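Local coordinates for MarR family transcriptional regulator (Staphylococcus epidermidis, PDB 5HLI), which acts as a redox-sensing, DNA-binding transcriptional regulator of the MarR family, a dimer whose subunits become linked by disulfides on oxidation, at the interface of chains A and B. Residues are numbered along the deposited sequence; one frame, centred on the assembly and turned at random. Chains: chain A/B, MarR family transcriptional regulator.

Contact 1: the interface of chains A and B. Residues chain A 26-27, 30, 119; chain B 13, 16-17, 19-20.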
loop_
_atom_site.group_PDB
_atom_site.type_symbol
_atom_site.label_atom_id
_atom_site.label_comp_id
_atom_site.label_asym_id
_atom_site.label_seq_id
_atom_site.Cartn_x
_atom_site.Cartn_y
_atom_site.Cartn_z
ATOM N N PHE A 26 -5.491 -2.096 4.059
ATOM C CA PHE A 26 -5.044 -1.402 5.263
ATOM C C PHE A 26 -4.843 0.083 4.991
ATOM O O PHE A 26 -5.200 0.929 5.821
ATOM C CB PHE A 26 -3.753 -2.025 5.789
ATOM C CG PHE A 26 -3.956 -3.301 6.553
ATOM C CD1 PHE A 26 -4.606 -3.297 7.776
ATOM C CD2 PHE A 26 -3.480 -4.503 6.057
ATOM C CE1 PHE A 26 -4.790 -4.471 8.485
ATOM C CE2 PHE A 26 -3.655 -5.679 6.762
ATOM C CZ PHE A 26 -4.311 -5.662 7.979
ATOM N N ALA A 27 -4.274 0.419 3.830
ATOM C CA ALA A 27 -4.061 1.821 3.482
ATOM C C ALA A 27 -5.384 2.568 3.354
ATOM O O ALA A 27 -5.514 3.698 3.838
ATOM C CB ALA A 27 -3.258 1.924 2.185
ATOM N N TYR A 30 -6.652 3.303 6.797
ATOM C CA TYR A 30 -5.958 4.447 7.380
ATOM C C TYR A 30 -6.485 5.757 6.810
ATOM O O TYR A 30 -6.797 6.692 7.556
ATOM C CB TYR A 30 -4.451 4.333 7.137
ATOM C CG TYR A 30 -3.680 3.678 8.262
ATOM C CD1 TYR A 30 -3.291 4.409 9.378
ATOM C CD2 TYR A 30 -3.323 2.337 8.200
ATOM C CE1 TYR A 30 -2.580 3.818 10.408
ATOM C CE2 TYR A 30 -2.613 1.737 9.225
ATOM C CZ TYR A 30 -2.245 2.482 10.325
ATOM O OH TYR A 30 -1.538 1.889 11.347
ATOM N N CYS A 119 -8.381 -1.874 12.961
ATOM C CA CYS A 119 -7.949 -2.386 11.665
ATOM C C CYS A 119 -7.870 -3.907 11.655
ATOM O O CYS A 119 -7.995 -4.526 10.593
ATOM C CB CYS A 119 -6.600 -1.771 11.292
ATOM S SG CYS A 119 -5.294 -2.049 12.510
ATOM N N ASN B 13 -2.090 -1.430 15.956
ATOM C CA ASN B 13 -1.395 -0.305 15.336
ATOM C C ASN B 13 -0.079 -0.741 14.708
ATOM O O ASN B 13 0.258 -0.317 13.596
ATOM C CB ASN B 13 -1.141 0.791 16.371
ATOM C CG ASN B 13 -2.299 1.752 16.496
ATOM O OD1 ASN B 13 -2.296 2.824 15.889
ATOM N ND2 ASN B 13 -3.298 1.380 17.288
ATOM N N CYS B 16 -0.747 -2.945 11.492
ATOM C CA CYS B 16 -1.426 -2.223 10.423
ATOM C C CYS B 16 -0.570 -1.094 9.869
ATOM O O CYS B 16 -0.668 -0.777 8.678
ATOM C CB CYS B 16 -2.763 -1.695 10.927
ATOM S SG CYS B 16 -3.879 -3.017 11.437
ATOM N N PHE B 17 0.274 -0.482 10.702
ATOM C CA PHE B 17 1.169 0.554 10.200
ATOM C C PHE B 17 2.278 -0.050 9.346
ATOM O O PHE B 17 2.708 0.555 8.357
ATOM C CB PHE B 17 1.758 1.355 11.360
ATOM C CG PHE B 17 2.363 2.665 10.946
ATOM C CD1 PHE B 17 1.554 3.728 10.575
ATOM C CD2 PHE B 17 3.736 2.836 10.927
ATOM C CE1 PHE B 17 2.103 4.937 10.191
ATOM C CE2 PHE B 17 4.294 4.043 10.545
ATOM C CZ PHE B 17 3.476 5.095 10.176
ATOM N N ALA B 19 1.912 -2.732 7.432
ATOM C CA ALA B 19 1.262 -2.962 6.145
ATOM C C ALA B 19 1.009 -1.651 5.412
ATOM O O ALA B 19 1.109 -1.590 4.182
ATOM C CB ALA B 19 -0.048 -3.723 6.350
ATOM N N TYR B 20 0.666 -0.595 6.155
ATOM C CA TYR B 20 0.517 0.734 5.568
ATOM C C TYR B 20 1.793 1.159 4.847
ATOM O O TYR B 20 1.750 1.629 3.702
ATOM C CB TYR B 20 0.156 1.728 6.673
ATOM C CG TYR B 20 -0.461 3.036 6.227
ATOM C CD1 TYR B 20 -1.019 3.187 4.963
ATOM C CD2 TYR B 20 -0.481 4.129 7.085
ATOM C CE1 TYR B 20 -1.591 4.400 4.575
ATOM C CE2 TYR B 20 -1.039 5.330 6.709
ATOM C CZ TYR B 20 -1.592 5.465 5.458
ATOM O OH TYR B 20 -2.143 6.677 5.109
HETATM O O HOH W 1 -0.879 3.334 13.449
#

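Contact 2: the interface of chains A and B. Residues chain A 22, 25-26, 120, 132; chain B 139-140, 143.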
loop_
_atom_site.group_PDB
_atom_site.type_symbol
_atom_site.label_atom_id
_atom_site.label_comp_id
_atom_site.label_asym_id
_atom_site.label_seq_id
_atom_site.Cartn_x
_atom_site.Cartn_y
_atom_site.Cartn_z
ATOM N N VAL A 22 -3.748 -6.772 0.123
ATOM C CA VAL A 22 -4.242 -6.557 1.478
ATOM C C VAL A 22 -3.630 -5.297 2.088
ATOM O O VAL A 22 -4.288 -4.603 2.873
ATOM C CB VAL A 22 -3.996 -7.798 2.359
ATOM C CG1 VAL A 22 -2.518 -8.065 2.535
ATOM C CG2 VAL A 22 -4.671 -7.635 3.714
ATOM N N LEU A 25 -5.743 -2.454 1.296
ATOM C CA LEU A 25 -6.947 -2.364 2.115
ATOM C C LEU A 25 -6.639 -1.748 3.473
ATOM O O LEU A 25 -7.439 -0.965 4.003
ATOM C CB LEU A 25 -7.580 -3.745 2.276
ATOM C CG LEU A 25 -8.089 -4.390 0.987
ATOM C CD1 LEU A 25 -8.632 -5.778 1.267
ATOM C CD2 LEU A 25 -9.152 -3.516 0.339
ATOM N N PHE A 26 -5.491 -2.096 4.059
ATOM C CA PHE A 26 -5.044 -1.402 5.263
ATOM C C PHE A 26 -4.843 0.083 4.991
ATOM O O PHE A 26 -5.200 0.929 5.821
ATOM C CB PHE A 26 -3.753 -2.025 5.789
ATOM C CG PHE A 26 -3.956 -3.301 6.553
ATOM C CD1 PHE A 26 -4.606 -3.297 7.776
ATOM C CD2 PHE A 26 -3.480 -4.503 6.057
ATOM C CE1 PHE A 26 -4.790 -4.471 8.485
ATOM C CE2 PHE A 26 -3.655 -5.679 6.762
ATOM C CZ PHE A 26 -4.311 -5.662 7.979
ATOM N N LEU A 120 -7.668 -4.526 12.823
ATOM C CA LEU A 120 -7.650 -5.971 12.969
ATOM C C LEU A 120 -8.900 -6.449 13.700
ATOM O O LEU A 120 -9.396 -5.754 14.594
ATOM C CB LEU A 120 -6.407 -6.432 13.741
ATOM C CG LEU A 120 -5.046 -6.114 13.121
ATOM C CD1 LEU A 120 -3.933 -6.789 13.910
ATOM C CD2 LEU A 120 -5.008 -6.541 11.660
ATOM N N THR A 132 1.586 -12.942 9.972
ATOM C CA THR A 132 1.259 -11.770 9.167
ATOM C C THR A 132 2.209 -10.621 9.477
ATOM O O THR A 132 2.718 -9.956 8.567
ATOM C CB THR A 132 -0.190 -11.348 9.410
ATOM O OG1 THR A 132 -1.058 -12.470 9.207
ATOM C CG2 THR A 132 -0.586 -10.227 8.460
ATOM N N LEU B 139 -8.386 -11.274 6.249
ATOM C CA LEU B 139 -8.197 -9.839 6.434
ATOM C C LEU B 139 -8.875 -9.047 5.323
ATOM O O LEU B 139 -9.400 -7.954 5.565
ATOM C CB LEU B 139 -6.706 -9.508 6.495
ATOM C CG LEU B 139 -5.963 -9.909 7.769
ATOM C CD1 LEU B 139 -4.459 -9.822 7.558
ATOM C CD2 LEU B 139 -6.393 -9.032 8.932
ATOM N N GLU B 140 -8.875 -9.585 4.100
ATOM C CA GLU B 140 -9.499 -8.885 2.983
ATOM C C GLU B 140 -10.998 -8.715 3.191
ATOM O O GLU B 140 -11.574 -7.708 2.764
ATOM C CB GLU B 140 -9.226 -9.632 1.677
ATOM N N LEU B 143 -11.394 -6.098 6.378
ATOM C CA LEU B 143 -10.991 -4.737 6.041
ATOM C C LEU B 143 -11.994 -4.073 5.106
ATOM O O LEU B 143 -12.308 -2.888 5.266
ATOM C CB LEU B 143 -9.594 -4.740 5.418
ATOM C CG LEU B 143 -8.425 -4.943 6.385
ATOM C CD1 LEU B 143 -7.109 -5.086 5.630
ATOM C CD2 LEU B 143 -8.352 -3.795 7.384
#

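Contact 1: the interface of chains A and B
A:Cys119 and B:Cys16 form an intersubunit disulfide within a helical, largely apolar dimer interface, tying the two copies of the regulator together covalently. The sulfurs lie 2.0 Å apart, from A:Cys119 SG to B:Cys16 SG, and the CB-SG-SG-CB torsion of about +96° makes a right-handed, relaxed bridge. A:Cys119 SG lies between its backbone N and carbonyl carbon (chi1 57°) and meets B:Cys16 SG, which stands beside its own backbone N, anti to the carbonyl carbon. Cysteine suits both places because oxidation can switch the link on. Beside the bridge, A:Phe26 brings its CE1 rim to 3.4 Å from B:Cys16 SG, the sulfur sitting tilted off the ring plane. On the same side of that ring, B:Ala19 CB stands 3.5 Å from A:Phe26 CD2, a methyl small enough to let the helices come close.

Farther along, A:Tyr30 and B:Tyr20 stack nearly parallel, their planes 6° apart. B:Tyr20 CD2 lies over the centre of the A:Tyr30 ring, whereas A:Tyr30 CG sits toward the rim of the other ring, an offset overlap. On that same face of B:Tyr20, toward its CD1-CE1 edge, lies A:Ala27, whose CA is 3.6 Å from B:Tyr20 CD1; alanine again permits a broad ring to lie against the backbone. The tyrosine phenol also gives the apolar stack a polar end. A:Tyr30 OH is 2.6 Å from a water that passes the link on to B:Asn13 OD1, the side-chain amide oxygen. The same hydroxyl is 3.1 Å from the backbone B:Phe17 N, a close polar contact at the side of an amide already used within its helix; the water carries the polar link. B:Phe17 sets its ring edge toward the hydroxyl.

Helix 2-36 of chain A here meets helix 2-34 of chain B in the dimerisation region of this MarR-type regulator, apart from its winged helix-turn-helix DNA-binding part, and A:Cys119 approaches from the loop just after helix 103-117.

Contact 2: the interface of chains A and B
Helix 136-147 of chain B lies against helix 2-36 of chain A, running in broadly the same direction, and the backbones come close enough to put A:Leu25 CA and B:Leu143 CA 6.1 Å apart. Successive turns of the chain B helix present B:Leu139 and B:Leu143, four residues apart, to the same partner surface.

B:Leu143 does much of the touching with its CD1 branch. This methyl is centred over one face of the A:Phe26 ring, 3.5 Å from the centroid, in a CH-pi contact, and the two side chains cross at about a right angle. With CG anti to the carbonyl carbon (chi1 -76°) and CD1 extended away from CA (chi2 174°), the leucine sends CD1 over the ring centre while CD2 leans toward the CD1-CE1 side of the same face. Its CD1 also meets the stem of A:Leu25, at 3.6 Å from CB. A branched leucine suits this place, since one methyl can seat on an aromatic face while the other follows its rim.

A:Leu25 reaches back toward the start of its own helix and lays CD1 on the chain B backbone, 3.7 Å from B:Glu140 CA; the glutamate is modelled only as far as CB. One turn earlier, A:Val22 offers CG2, the branch anti to its backbone N, to both leucines, with B:Leu139 CB at 3.9 Å. B:Leu139 then fans out: CD2 meets A:Leu120 CD2 at 3.9 Å and also nears the CZ corner of A:Phe26. Its CD1 meets the methyl CG2 of A:Thr132 tip to tip at 4.0 Å. Threonine turns its methyl, rather than its hydroxyl, to this apolar neighbour.

The patch is thus an apolar seam that helps hold the C-terminal helix of one subunit against the other, and it probably contributes to the stability of the dimer.

Contact 1 and contact 2 lie about 8 Å apart, measured between the centres of their C-alpha atoms, and both draw on helix 2-36 of chain A. A:Phe26 belongs to each: the cysteine and alanine of contact 1 lie on one side of its ring, and the leucine methyl of contact 2 covers the opposite face. The loop pair A:Cys119 and A:Leu120 likewise joins the disulfide to the C-terminal seam. Two-fold symmetry repeats both contacts with the chains exchanged. Oxidation at contact 1 could therefore be felt in contact 2 and through the dimer, although this structure alone does not show such a change.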